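F420-reducing hydrogenase, subunit beta (Methanothermobacter marburgensis, PDB 4OMF) carries FAD and an iron-sulfur cluster and probably passes electrons from hydrogen oxidation to coenzyme F420 within the hydrogenase complex. Local coordinates at residues T5-V10 with A225-F230; L33-D38 with K231-A236; F138-L143 with V153-V158; Q144-E149 with G166-Y171. All coordinates share one frame; numbering follows the deposited sequence.

Contact 1 (T5-V10 with A225-F230)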
loop_
_atom_site.group_PDB
_atom_site.type_symbol
_atom_site.label_atom_id
_atom_site.label_comp_id
_atom_site.label_asym_id
_atom_site.label_seq_id
_atom_site.Cartn_x
_atom_site.Cartn_y
_atom_site.Cartn_z
ATOM N N THR C 5 -1.070 41.728 1.554
ATOM C CA THR C 5 -0.123 42.732 1.994
ATOM C C THR C 5 0.835 43.009 0.849
ATOM O O THR C 5 1.345 42.063 0.234
ATOM C CB THR C 5 0.633 42.251 3.239
ATOM O OG1 THR C 5 -0.315 41.981 4.280
ATOM C CG2 THR C 5 1.639 43.294 3.711
ATOM N N TYR C 6 1.054 44.288 0.527
ATOM C CA TYR C 6 2.016 44.619 -0.532
ATOM C C TYR C 6 2.738 45.943 -0.307
ATOM O O TYR C 6 2.317 46.763 0.502
ATOM C CB TYR C 6 1.331 44.656 -1.901
ATOM C CG TYR C 6 0.190 45.635 -2.011
ATOM C CD1 TYR C 6 -1.128 45.223 -1.817
ATOM C CD2 TYR C 6 0.419 46.963 -2.328
ATOM C CE1 TYR C 6 -2.183 46.114 -1.923
ATOM C CE2 TYR C 6 -0.635 47.873 -2.421
ATOM C CZ TYR C 6 -1.928 47.435 -2.221
ATOM O OH TYR C 6 -2.971 48.314 -2.327
ATOM N N LYS C 7 3.815 46.150 -1.052
ATOM C CA LYS C 7 4.611 47.369 -0.925
ATOM C C LYS C 7 4.306 48.328 -2.055
ATOM O O LYS C 7 4.145 49.534 -1.847
ATOM C CB LYS C 7 6.105 47.030 -0.901
ATOM C CG LYS C 7 6.565 46.353 0.388
ATOM C CD LYS C 7 8.057 46.042 0.374
ATOM C CE LYS C 7 8.452 45.215 1.590
ATOM N NZ LYS C 7 8.309 45.967 2.857
ATOM N N GLU C 8 4.216 47.791 -3.265
ATOM C CA GLU C 8 3.908 48.622 -4.425
ATOM C C GLU C 8 3.219 47.808 -5.511
ATOM O O GLU C 8 3.464 46.617 -5.633
ATOM C CB GLU C 8 5.182 49.262 -4.979
ATOM C CG GLU C 8 4.891 50.347 -6.012
ATOM C CD GLU C 8 6.099 51.204 -6.327
ATOM O OE1 GLU C 8 7.152 50.997 -5.691
ATOM O OE2 GLU C 8 5.990 52.087 -7.208
ATOM N N ILE C 9 2.340 48.458 -6.276
ATOM C CA ILE C 9 1.715 47.851 -7.446
ATOM C C ILE C 9 1.977 48.725 -8.670
ATOM O O ILE C 9 1.698 49.928 -8.643
ATOM C CB ILE C 9 0.193 47.681 -7.268
ATOM C CG1 ILE C 9 -0.103 46.838 -6.018
ATOM C CG2 ILE C 9 -0.411 47.058 -8.524
ATOM C CD1 ILE C 9 -1.588 46.604 -5.773
ATOM N N VAL C 10 2.511 48.114 -9.731
ATOM C CA VAL C 10 2.813 48.815 -10.970
ATOM C C VAL C 10 2.338 47.992 -12.167
ATOM O O VAL C 10 2.047 46.793 -12.039
ATOM C CB VAL C 10 4.334 49.086 -11.131
ATOM C CG1 VAL C 10 4.837 50.032 -10.018
ATOM C CG2 VAL C 10 5.146 47.764 -11.164
ATOM N N ALA C 225 12.545 40.876 -0.091
ATOM C CA ALA C 225 13.247 40.225 -1.183
ATOM C C ALA C 225 12.564 40.512 -2.521
ATOM O O ALA C 225 13.214 40.836 -3.523
ATOM C CB ALA C 225 13.321 38.725 -0.932
ATOM N N GLY C 226 11.247 40.399 -2.532
ATOM C CA GLY C 226 10.481 40.649 -3.736
ATOM C C GLY C 226 10.620 42.060 -4.261
ATOM O O GLY C 226 10.904 42.291 -5.448
ATOM N N ASP C 227 10.410 43.022 -3.372
ATOM C CA ASP C 227 10.479 44.411 -3.753
ATOM C C ASP C 227 11.895 44.777 -4.194
ATOM O O ASP C 227 12.086 45.451 -5.203
ATOM C CB ASP C 227 10.015 45.290 -2.586
ATOM C CG ASP C 227 9.859 46.746 -2.973
ATOM O OD1 ASP C 227 8.932 47.092 -3.748
ATOM O OD2 ASP C 227 10.652 47.556 -2.478
ATOM N N SER C 228 12.894 44.312 -3.453
ATOM C CA SER C 228 14.253 44.751 -3.719
ATOM C C SER C 228 14.770 44.144 -5.015
ATOM O O SER C 228 15.424 44.820 -5.792
ATOM C CB SER C 228 15.171 44.410 -2.545
ATOM O OG SER C 228 15.938 43.266 -2.819
ATOM N N ILE C 229 14.464 42.873 -5.264
ATOM C CA ILE C 229 14.927 42.225 -6.490
ATOM C C ILE C 229 14.236 42.816 -7.723
ATOM O O ILE C 229 14.883 43.068 -8.733
ATOM C CB ILE C 229 14.702 40.688 -6.450
ATOM C CG1 ILE C 229 15.543 40.045 -5.332
ATOM C CG2 ILE C 229 15.059 40.063 -7.788
ATOM C CD1 ILE C 229 15.328 38.548 -5.156
ATOM N N PHE C 230 12.928 43.045 -7.644
ATOM C CA PHE C 230 12.223 43.636 -8.771
ATOM C C PHE C 230 12.677 45.087 -9.011
ATOM O O PHE C 230 12.902 45.482 -10.160
ATOM C CB PHE C 230 10.706 43.559 -8.572
ATOM C CG PHE C 230 9.925 44.141 -9.729
ATOM C CD1 PHE C 230 9.858 43.471 -10.944
ATOM C CD2 PHE C 230 9.284 45.364 -9.613
ATOM C CE1 PHE C 230 9.151 44.004 -12.019
ATOM C CE2 PHE C 230 8.579 45.902 -10.679
ATOM C CZ PHE C 230 8.515 45.213 -11.888
#
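Asp227 and Phe230, one turn apart on the helix, both carry CG on the far side of the CA-CB bond from the backbone N (chi1 -171° and -179°), which places the carboxylate beside the Lys7 chain and the ring beside Val10 CG2. Asp227 meets Lys7 through its CB methylene and not through its charge: Lys7 CD packs 3.6 Å from Asp227 CB, while Lys7 NZ stays 6.0 Å from Asp227 OD2 because the chain bends at its last torsion and leads the ammonium away, toward a long and weak pairing with Asp224. Lysine suits this exposed place, its carbon chain lying against Asp227 while the ammonium remains at the surface. Asp227 OD1 has a hydrogen bond with Thr221 OG1 and a salt bridge with Lys231 NZ. Glu8 OE1 and Asp227 OD1 lie 4.7 Å apart, and Lys231, which they share, probably offsets their mutual repulsion. Farther along the strand the contact turns apolar: Val10 CG2 comes obliquely to Phe230 CE2 at 3.9 Å. Beta-branched valine fits a strand, and its methyl offers the ring an apolar surface. The Phe230 ring also meets that of Phe239 and touches Val219. Helix 224-235 thus packs against strand 8-14, which lies in the mixed sheet between strands 217-221 and 239-243 and pairs with the former through backbone bonds at Glu8 and Val10, and at Lys7 just before the strand.

Contact 2 (L33-D38 with K231-A236)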
loop_
_atom_site.group_PDB
_atom_site.type_symbol
_atom_site.label_atom_id
_atom_site.label_comp_id
_atom_site.label_asym_id
_atom_site.label_seq_id
_atom_site.Cartn_x
_atom_site.Cartn_y
_atom_site.Cartn_z
ATOM N N LEU C 33 13.345 36.059 -13.250
ATOM C CA LEU C 33 14.146 34.876 -12.952
ATOM C C LEU C 33 15.458 34.952 -13.715
ATOM O O LEU C 33 16.517 34.575 -13.203
ATOM C CB LEU C 33 13.397 33.577 -13.309
ATOM C CG LEU C 33 12.200 33.280 -12.395
ATOM C CD1 LEU C 33 11.413 32.074 -12.925
ATOM C CD2 LEU C 33 12.640 33.066 -10.965
ATOM N N ALA C 34 15.396 35.454 -14.942
ATOM C CA ALA C 34 16.616 35.565 -15.751
ATOM C C ALA C 34 17.575 36.578 -15.139
ATOM O O ALA C 34 18.788 36.374 -15.125
ATOM C CB ALA C 34 16.284 35.955 -17.191
ATOM N N TYR C 35 17.028 37.675 -14.629
ATOM C CA TYR C 35 17.855 38.697 -14.008
ATOM C C TYR C 35 18.512 38.142 -12.740
ATOM O O TYR C 35 19.715 38.334 -12.514
ATOM C CB TYR C 35 17.025 39.934 -13.665
ATOM C CG TYR C 35 17.789 40.914 -12.827
ATOM C CD1 TYR C 35 18.794 41.682 -13.398
ATOM C CD2 TYR C 35 17.529 41.061 -11.469
ATOM C CE1 TYR C 35 19.515 42.582 -12.655
ATOM C CE2 TYR C 35 18.255 41.963 -10.708
ATOM C CZ TYR C 35 19.248 42.719 -11.316
ATOM O OH TYR C 35 19.990 43.622 -10.595
ATOM N N ALA C 36 17.708 37.488 -11.908
ATOM C CA ALA C 36 18.209 36.902 -10.656
ATOM C C ALA C 36 19.295 35.863 -10.926
ATOM O O ALA C 36 20.306 35.798 -10.216
ATOM C CB ALA C 36 17.059 36.281 -9.866
ATOM N N LEU C 37 19.088 35.052 -11.964
ATOM C CA LEU C 37 20.091 34.053 -12.364
ATOM C C LEU C 37 21.399 34.726 -12.805
ATOM O O LEU C 37 22.487 34.379 -12.322
ATOM C CB LEU C 37 19.531 33.169 -13.478
ATOM C CG LEU C 37 20.407 32.017 -13.969
ATOM C CD1 LEU C 37 20.670 31.017 -12.845
ATOM C CD2 LEU C 37 19.755 31.330 -15.159
ATOM N N ASP C 38 21.296 35.711 -13.697
ATOM C CA ASP C 38 22.479 36.410 -14.187
ATOM C C ASP C 38 23.225 37.147 -13.083
ATOM O O ASP C 38 24.445 37.269 -13.141
ATOM C CB ASP C 38 22.104 37.407 -15.288
ATOM C CG ASP C 38 23.309 38.117 -15.871
ATOM O OD1 ASP C 38 24.117 37.461 -16.566
ATOM O OD2 ASP C 38 23.441 39.342 -15.647
ATOM N N LYS C 231 12.844 45.879 -7.950
ATOM C CA LYS C 231 13.331 47.246 -8.111
ATOM C C LYS C 231 14.718 47.272 -8.759
ATOM O O LYS C 231 14.991 48.123 -9.621
ATOM C CB LYS C 231 13.375 47.990 -6.766
ATOM C CG LYS C 231 12.018 48.358 -6.159
ATOM C CD LYS C 231 11.182 49.248 -7.073
ATOM C CE LYS C 231 10.110 50.027 -6.284
ATOM N NZ LYS C 231 9.084 49.139 -5.638
ATOM N N GLN C 232 15.587 46.355 -8.335
ATOM C CA GLN C 232 16.922 46.187 -8.939
ATOM C C GLN C 232 16.861 45.977 -10.447
ATOM O O GLN C 232 17.651 46.559 -11.188
ATOM C CB GLN C 232 17.663 44.996 -8.324
ATOM C CG GLN C 232 18.585 45.309 -7.174
ATOM C CD GLN C 232 19.314 44.066 -6.694
ATOM O OE1 GLN C 232 19.073 43.589 -5.586
ATOM N NE2 GLN C 232 20.193 43.517 -7.541
ATOM N N ALA C 233 15.953 45.102 -10.889
ATOM C CA ALA C 233 15.830 44.774 -12.307
ATOM C C ALA C 233 15.338 45.976 -13.101
ATOM O O ALA C 233 15.794 46.217 -14.211
ATOM C CB ALA C 233 14.900 43.581 -12.505
ATOM N N VAL C 234 14.408 46.730 -12.522
ATOM C CA VAL C 234 13.904 47.933 -13.158
ATOM C C VAL C 234 15.025 48.935 -13.315
ATOM O O VAL C 234 15.222 49.498 -14.390
ATOM C CB VAL C 234 12.777 48.581 -12.345
ATOM C CG1 VAL C 234 12.360 49.916 -12.983
ATOM C CG2 VAL C 234 11.596 47.619 -12.214
ATOM N N GLU C 235 15.754 49.153 -12.225
ATOM C CA GLU C 235 16.865 50.099 -12.224
ATOM C C GLU C 235 17.907 49.676 -13.262
ATOM O O GLU C 235 18.559 50.517 -13.874
ATOM C CB GLU C 235 17.483 50.203 -10.821
ATOM C CG GLU C 235 18.774 51.015 -10.744
ATOM C CD GLU C 235 18.608 52.474 -11.162
ATOM O OE1 GLU C 235 17.473 53.001 -11.098
ATOM O OE2 GLU C 235 19.623 53.097 -11.556
ATOM N N ALA C 236 18.033 48.370 -13.489
ATOM C CA ALA C 236 18.991 47.883 -14.472
ATOM C C ALA C 236 18.419 47.955 -15.896
ATOM O O ALA C 236 19.084 47.598 -16.859
ATOM C CB ALA C 236 19.411 46.476 -14.137
#
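The Tyr35 ring lies with one face against the backbone of Ala233, whose CA stands 4.0 Å from the ring centroid and only 9° off the normal, a CH-pi contact over the middle of the ring. Tyr35 CG is trans to the backbone N (chi1 171°), which carries the ring across to helix 224-235. The methyl group shares that face, Ala233 CB resting 3.8 Å from Tyr35 CD2. Alanine suits the position, its small methyl leaving the CA close to the ring. Ala236 CB comes obliquely to Tyr35 CE1 at 4.2 Å, just where the helix ends. At the far end of the ring the hydroxyl receives a hydrogen bond from Gln232 NE2, 3.1 Å from Tyr35 OH. The bond is somewhat bent, with 141° at the hydrogen, and the oxygen sits tilted out of the amide plane. Ring and amide planes stand almost perpendicular, and Gln232 CB lies 3.5 Å from Tyr35 OH, so the glutamine meets the hydroxyl with both its methylene and its amide. With an alanine here, which has neither ring nor hydroxyl, the Gln232 amide would probably be left without its mate and a gap opened over Ala233. The tyrosine also touches Leu238. Helix 28-39 and the end of helix 224-235 are joined here through the Tyr35 ring: the former sets Leu33 against strand 44-51 and helix 65-70, while Ala233 and Val234 rest on Phe239 of strand 239-243.

Contact 3 (F138-L143 with V153-V158)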
loop_
_atom_site.group_PDB
_atom_site.type_symbol
_atom_site.label_atom_id
_atom_site.label_comp_id
_atom_site.label_asym_id
_atom_site.label_seq_id
_atom_site.Cartn_x
_atom_site.Cartn_y
_atom_site.Cartn_z
ATOM N N PHE C 138 -7.291 23.437 -14.887
ATOM C CA PHE C 138 -8.049 22.412 -15.626
ATOM C C PHE C 138 -7.300 21.090 -15.786
ATOM O O PHE C 138 -6.107 21.072 -16.061
ATOM C CB PHE C 138 -8.420 22.924 -17.037
ATOM C CG PHE C 138 -9.261 24.162 -17.033
ATOM C CD1 PHE C 138 -10.643 24.078 -16.883
ATOM C CD2 PHE C 138 -8.677 25.416 -17.152
ATOM C CE1 PHE C 138 -11.439 25.224 -16.854
ATOM C CE2 PHE C 138 -9.465 26.566 -17.116
ATOM C CZ PHE C 138 -10.851 26.463 -16.972
ATOM N N PRO C 139 -8.009 19.962 -15.619
ATOM C CA PRO C 139 -7.369 18.718 -16.065
ATOM C C PRO C 139 -7.085 18.815 -17.575
ATOM O O PRO C 139 -7.744 19.570 -18.298
ATOM C CB PRO C 139 -8.401 17.634 -15.742
ATOM C CG PRO C 139 -9.355 18.272 -14.750
ATOM C CD PRO C 139 -9.347 19.745 -15.038
ATOM N N TYR C 140 -6.100 18.067 -18.041
ATOM C CA TYR C 140 -5.705 18.126 -19.440
ATOM C C TYR C 140 -6.870 17.760 -20.379
ATOM O O TYR C 140 -7.052 18.385 -21.434
ATOM C CB TYR C 140 -4.512 17.206 -19.698
ATOM C CG TYR C 140 -3.922 17.344 -21.100
ATOM C CD1 TYR C 140 -4.023 16.306 -22.032
ATOM C CD2 TYR C 140 -3.269 18.511 -21.480
ATOM C CE1 TYR C 140 -3.478 16.422 -23.315
ATOM C CE2 TYR C 140 -2.717 18.649 -22.766
ATOM C CZ TYR C 140 -2.839 17.600 -23.673
ATOM O OH TYR C 140 -2.288 17.707 -24.922
ATOM N N THR C 141 -7.687 16.784 -19.982
ATOM C CA THR C 141 -8.823 16.383 -20.812
ATOM C C THR C 141 -9.844 17.507 -20.977
ATOM O O THR C 141 -10.499 17.595 -22.009
ATOM C CB THR C 141 -9.547 15.150 -20.250
ATOM O OG1 THR C 141 -9.664 15.306 -18.832
ATOM C CG2 THR C 141 -8.772 13.875 -20.582
ATOM N N SER C 142 -9.971 18.368 -19.968
ATOM C CA SER C 142 -10.846 19.521 -20.097
ATOM C C SER C 142 -10.302 20.474 -21.147
ATOM O O SER C 142 -11.057 20.975 -21.964
ATOM C CB SER C 142 -11.005 20.246 -18.760
ATOM O OG SER C 142 -11.844 19.477 -17.917
ATOM N N LEU C 143 -8.992 20.720 -21.141
ATOM C CA LEU C 143 -8.425 21.541 -22.226
ATOM C C LEU C 143 -8.717 20.920 -23.583
ATOM O O LEU C 143 -9.083 21.621 -24.528
ATOM C CB LEU C 143 -6.925 21.739 -22.058
ATOM C CG LEU C 143 -6.456 22.622 -20.911
ATOM C CD1 LEU C 143 -4.941 22.867 -21.065
ATOM C CD2 LEU C 143 -7.227 23.932 -20.910
ATOM N N VAL C 153 -10.239 22.260 -33.366
ATOM C CA VAL C 153 -8.868 22.111 -33.856
ATOM C C VAL C 153 -8.205 20.989 -33.055
ATOM O O VAL C 153 -8.856 19.985 -32.768
ATOM C CB VAL C 153 -8.075 23.448 -33.788
ATOM C CG1 VAL C 153 -8.662 24.424 -34.814
ATOM C CG2 VAL C 153 -8.128 24.062 -32.387
ATOM N N SER C 154 -6.929 21.130 -32.720
ATOM C CA SER C 154 -6.240 20.123 -31.903
ATOM C C SER C 154 -5.174 20.799 -31.062
ATOM O O SER C 154 -4.861 21.966 -31.272
ATOM C CB SER C 154 -5.613 19.042 -32.766
ATOM O OG SER C 154 -4.485 19.547 -33.476
ATOM N N MET C 155 -4.606 20.062 -30.119
ATOM C CA MET C 155 -3.649 20.655 -29.198
ATOM C C MET C 155 -2.418 21.131 -29.989
ATOM O O MET C 155 -1.828 22.172 -29.683
ATOM C CB MET C 155 -3.278 19.649 -28.093
ATOM C CG MET C 155 -4.490 19.194 -27.260
ATOM S SD MET C 155 -5.376 20.558 -26.451
ATOM C CE MET C 155 -4.114 21.182 -25.356
ATOM N N GLU C 156 -2.068 20.391 -31.033
ATOM C CA GLU C 156 -0.889 20.698 -31.819
ATOM C C GLU C 156 -1.056 21.983 -32.637
ATOM O O GLU C 156 -0.070 22.643 -32.955
ATOM C CB GLU C 156 -0.562 19.502 -32.732
ATOM C CG GLU C 156 0.661 19.651 -33.623
ATOM C CD GLU C 156 0.807 18.489 -34.606
ATOM O OE1 GLU C 156 -0.231 17.953 -35.068
ATOM O OE2 GLU C 156 1.962 18.113 -34.909
ATOM N N LEU C 157 -2.298 22.331 -32.993
ATOM C CA LEU C 157 -2.563 23.566 -33.747
ATOM C C LEU C 157 -2.554 24.823 -32.873
ATOM O O LEU C 157 -2.551 25.932 -33.401
ATOM C CB LEU C 157 -3.911 23.478 -34.478
ATOM C CG LEU C 157 -3.878 22.960 -35.923
ATOM C CD1 LEU C 157 -3.351 21.546 -35.967
ATOM C CD2 LEU C 157 -5.265 23.025 -36.531
ATOM N N VAL C 158 -2.563 24.660 -31.549
ATOM C CA VAL C 158 -2.574 25.824 -30.634
ATOM C C VAL C 158 -1.171 26.418 -30.450
ATOM O O VAL C 158 -0.259 25.732 -29.970
ATOM C CB VAL C 158 -3.165 25.437 -29.260
ATOM C CG1 VAL C 158 -3.023 26.579 -28.262
ATOM C CG2 VAL C 158 -4.648 25.027 -29.431
#
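Met155 folds its chain against the outer end of the Tyr140 ring, laying its CG 3.5 Å from Tyr140 OH and its methyl CE 3.9 Å from Tyr140 CE2. The sulfur stands 5.5 Å from the ring centroid, Met155 SD lying 39° off the normal, an oblique Met-aromatic approach. Three successive torsions near -60° (chi1 -60°, chi3 -63°) curl the thioether back on itself and turn its methyl between the tyrosine and the helix, where Met155 CE also lies 4.4 Å from Leu143 CB. Methionine is well suited to such a place, being unbranched, flexible and apolar enough to fold its methyl between a ring and the Leu143 side chain. The ring itself reaches across from the opposite direction, and its hydroxyl gives the polar end a partner by hydrogen bonding to Phe54 O, in the loop between strands 44-51 and 56-62. A phenylalanine here has no hydroxyl, and Phe54 O would probably be left without this partner and the ring less firmly fixed against Met155. Met155 also touches Trp55, Ile147 and Cys148. Pro139, Thr141 and Ser142 touch another protein chain of the assembly. The whole is a Met-aromatic contact by which the connection from helix 140-150 to strand 160-164 sends Met155 back against the first turn of that helix.

Contact 4 (Q144-E149 with G166-Y171)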
loop_
_atom_site.group_PDB
_atom_site.type_symbol
_atom_site.label_atom_id
_atom_site.label_comp_id
_atom_site.label_asym_id
_atom_site.label_seq_id
_atom_site.Cartn_x
_atom_site.Cartn_y
_atom_site.Cartn_z
ATOM N N GLN C 144 -8.592 19.598 -23.678
ATOM C CA GLN C 144 -8.908 18.925 -24.931
ATOM C C GLN C 144 -10.362 19.121 -25.342
ATOM O O GLN C 144 -10.648 19.302 -26.526
ATOM C CB GLN C 144 -8.584 17.427 -24.831
ATOM C CG GLN C 144 -7.106 17.131 -24.948
ATOM C CD GLN C 144 -6.801 15.681 -24.688
ATOM O OE1 GLN C 144 -7.354 15.089 -23.761
ATOM N NE2 GLN C 144 -5.927 15.086 -25.513
ATOM N N THR C 145 -11.284 19.069 -24.382
ATOM C CA THR C 145 -12.690 19.341 -24.697
ATOM C C THR C 145 -12.852 20.749 -25.280
ATOM O O THR C 145 -13.521 20.923 -26.294
ATOM C CB THR C 145 -13.612 19.212 -23.468
ATOM O OG1 THR C 145 -13.584 17.861 -22.989
ATOM C CG2 THR C 145 -15.068 19.558 -23.856
ATOM N N PHE C 146 -12.213 21.735 -24.655
ATOM C CA PHE C 146 -12.293 23.101 -25.165
ATOM C C PHE C 146 -11.751 23.169 -26.586
ATOM O O PHE C 146 -12.402 23.703 -27.480
ATOM C CB PHE C 146 -11.510 24.086 -24.283
ATOM C CG PHE C 146 -11.914 24.071 -22.826
ATOM C CD1 PHE C 146 -11.057 24.559 -21.859
ATOM C CD2 PHE C 146 -13.147 23.586 -22.432
ATOM C CE1 PHE C 146 -11.416 24.547 -20.517
ATOM C CE2 PHE C 146 -13.501 23.563 -21.096
ATOM C CZ PHE C 146 -12.640 24.046 -20.142
ATOM N N ILE C 147 -10.557 22.606 -26.782
ATOM C CA ILE C 147 -9.754 22.859 -27.991
ATOM C C ILE C 147 -10.042 21.875 -29.130
ATOM O O ILE C 147 -10.224 22.287 -30.272
ATOM C CB ILE C 147 -8.246 22.823 -27.632
ATOM C CG1 ILE C 147 -7.894 24.053 -26.785
ATOM C CG2 ILE C 147 -7.370 22.721 -28.887
ATOM C CD1 ILE C 147 -6.593 23.938 -26.009
ATOM N N CYS C 148 -10.105 20.585 -28.807
ATOM C CA CYS C 148 -10.304 19.555 -29.821
ATOM C C CYS C 148 -11.767 19.322 -30.172
ATOM O O CYS C 148 -12.077 18.946 -31.301
ATOM C CB CYS C 148 -9.675 18.233 -29.377
ATOM S SG CYS C 148 -7.928 18.336 -28.968
ATOM N N GLU C 149 -12.658 19.521 -29.206
ATOM C CA GLU C 149 -14.068 19.198 -29.414
ATOM C C GLU C 149 -14.866 20.474 -29.686
ATOM O O GLU C 149 -15.426 20.618 -30.766
ATOM C CB GLU C 149 -14.641 18.444 -28.210
ATOM C CG GLU C 149 -13.819 17.219 -27.819
ATOM C CD GLU C 149 -13.889 16.087 -28.838
ATOM O OE1 GLU C 149 -12.895 15.348 -28.957
ATOM O OE2 GLU C 149 -14.934 15.911 -29.499
ATOM N N GLY C 166 -13.636 37.756 -20.296
ATOM C CA GLY C 166 -14.798 36.896 -20.317
ATOM C C GLY C 166 -14.681 35.695 -21.237
ATOM O O GLY C 166 -15.664 35.005 -21.457
ATOM N N LYS C 167 -13.480 35.436 -21.757
ATOM C CA LYS C 167 -13.308 34.379 -22.761
ATOM C C LYS C 167 -12.075 33.543 -22.522
ATOM O O LYS C 167 -11.116 34.003 -21.903
ATOM C CB LYS C 167 -13.227 34.980 -24.172
ATOM C CG LYS C 167 -14.432 35.808 -24.586
ATOM C CD LYS C 167 -14.199 36.493 -25.924
ATOM C CE LYS C 167 -15.342 37.441 -26.257
ATOM N NZ LYS C 167 -15.149 38.034 -27.605
ATOM N N PHE C 168 -12.132 32.307 -23.010
ATOM C CA PHE C 168 -10.967 31.442 -23.196
ATOM C C PHE C 168 -10.540 31.621 -24.650
ATOM O O PHE C 168 -11.383 31.546 -25.541
ATOM C CB PHE C 168 -11.346 29.987 -22.893
ATOM C CG PHE C 168 -10.211 29.010 -22.995
ATOM C CD1 PHE C 168 -9.366 28.797 -21.919
ATOM C CD2 PHE C 168 -10.028 28.264 -24.145
ATOM C CE1 PHE C 168 -8.320 27.876 -22.007
ATOM C CE2 PHE C 168 -8.980 27.352 -24.242
ATOM C CZ PHE C 168 -8.128 27.167 -23.176
ATOM N N TRP C 169 -9.253 31.891 -24.878
ATOM C CA TRP C 169 -8.729 32.203 -26.208
ATOM C C TRP C 169 -7.712 31.173 -26.701
ATOM O O TRP C 169 -6.793 30.791 -25.959
ATOM C CB TRP C 169 -8.036 33.569 -26.209
ATOM C CG TRP C 169 -8.842 34.712 -25.669
ATOM C CD1 TRP C 169 -9.206 34.920 -24.369
ATOM C CD2 TRP C 169 -9.327 35.837 -26.410
ATOM N NE1 TRP C 169 -9.924 36.092 -24.265
ATOM C CE2 TRP C 169 -10.017 36.671 -25.503
ATOM C CE3 TRP C 169 -9.277 36.202 -27.758
ATOM C CZ2 TRP C 169 -10.634 37.866 -25.898
ATOM C CZ3 TRP C 169 -9.895 37.387 -28.155
ATOM C CH2 TRP C 169 -10.571 38.201 -27.223
ATOM N N VAL C 170 -7.825 30.770 -27.962
ATOM C CA VAL C 170 -6.755 29.967 -28.553
ATOM C C VAL C 170 -6.295 30.620 -29.843
ATOM O O VAL C 170 -7.094 31.016 -30.664
ATOM C CB VAL C 170 -7.176 28.481 -28.787
ATOM C CG1 VAL C 170 -7.776 27.881 -27.510
ATOM C CG2 VAL C 170 -8.149 28.345 -29.896
ATOM N N TYR C 171 -4.983 30.774 -29.966
ATOM C CA TYR C 171 -4.372 31.318 -31.165
ATOM C C TYR C 171 -3.776 30.185 -32.000
ATOM O O TYR C 171 -2.989 29.385 -31.487
ATOM C CB TYR C 171 -3.289 32.319 -30.778
ATOM C CG TYR C 171 -3.865 33.520 -30.072
ATOM C CD1 TYR C 171 -4.218 34.655 -30.783
ATOM C CD2 TYR C 171 -4.085 33.506 -28.701
ATOM C CE1 TYR C 171 -4.762 35.761 -30.144
ATOM C CE2 TYR C 171 -4.626 34.601 -28.055
ATOM C CZ TYR C 171 -4.960 35.724 -28.778
ATOM O OH TYR C 171 -5.496 36.822 -28.137
#
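Gln144 O accepts two backbone bonds, from Cys148 N at 2.7 Å and, weakly, from Glu149 N at 3.4 Å, where the helix widens into a pi-type turn. Within this turn Phe146 and Ile147 meet Phe168 and Val170 of the strand. Phe168 CG lies trans to its backbone N (chi1 -178°), which carries the ring out to Phe146. Phe146 turns its edge to the face of Phe168: Phe146 CD1 lies over the centre of the Phe168 ring, 4.1 Å above its plane, the two planes standing at 63°. Phe146 CB meets the same ring at Phe168 CE2, also at 4.1 Å. Ile147 CG1 sits at the edge of that ring, 4.3 Å from Phe168 CE2, and packs 3.9 Å from Val170 CG1. Alternation along the strand explains the pattern, since Phe168 and Val170 both face the helix while Trp169 between them points elsewhere. Branched and aromatic residues suit this buried interface, where the contacts are apolar and aromatic. Phe146 also meets the rings of Phe138 and Tyr187 edge-to-face. The axis of segment 144-149 passes 10.2 Å from that of strand 167-171, at 49°; this strand is flanked by 160-164 and 176-180 in the small antiparallel sheet.

Overall arrangement
The four contacts form two pairs on opposite sides of the chain's centre. Contacts 1 and 2 share helix 224-235, their centres 13 Å apart, and Lys231 NZ lies 2.7 Å from Glu8 OE1, tying the two together. Contacts 3 and 4 share helix 140-150 and lie 7 Å apart between centres; Ile147 of contact 4 packs on Met155 of contact 3, its CD1 3.6 Å from Met155 SD. Some 34 to 35 Å separates the pairs, centre to centre. FAD is near both: the side chains of Phe230, Leu143 and Phe168 lie about 9, 8 and 9 Å from it, and that of Leu143 about 12 Å from the iron-sulfur cluster.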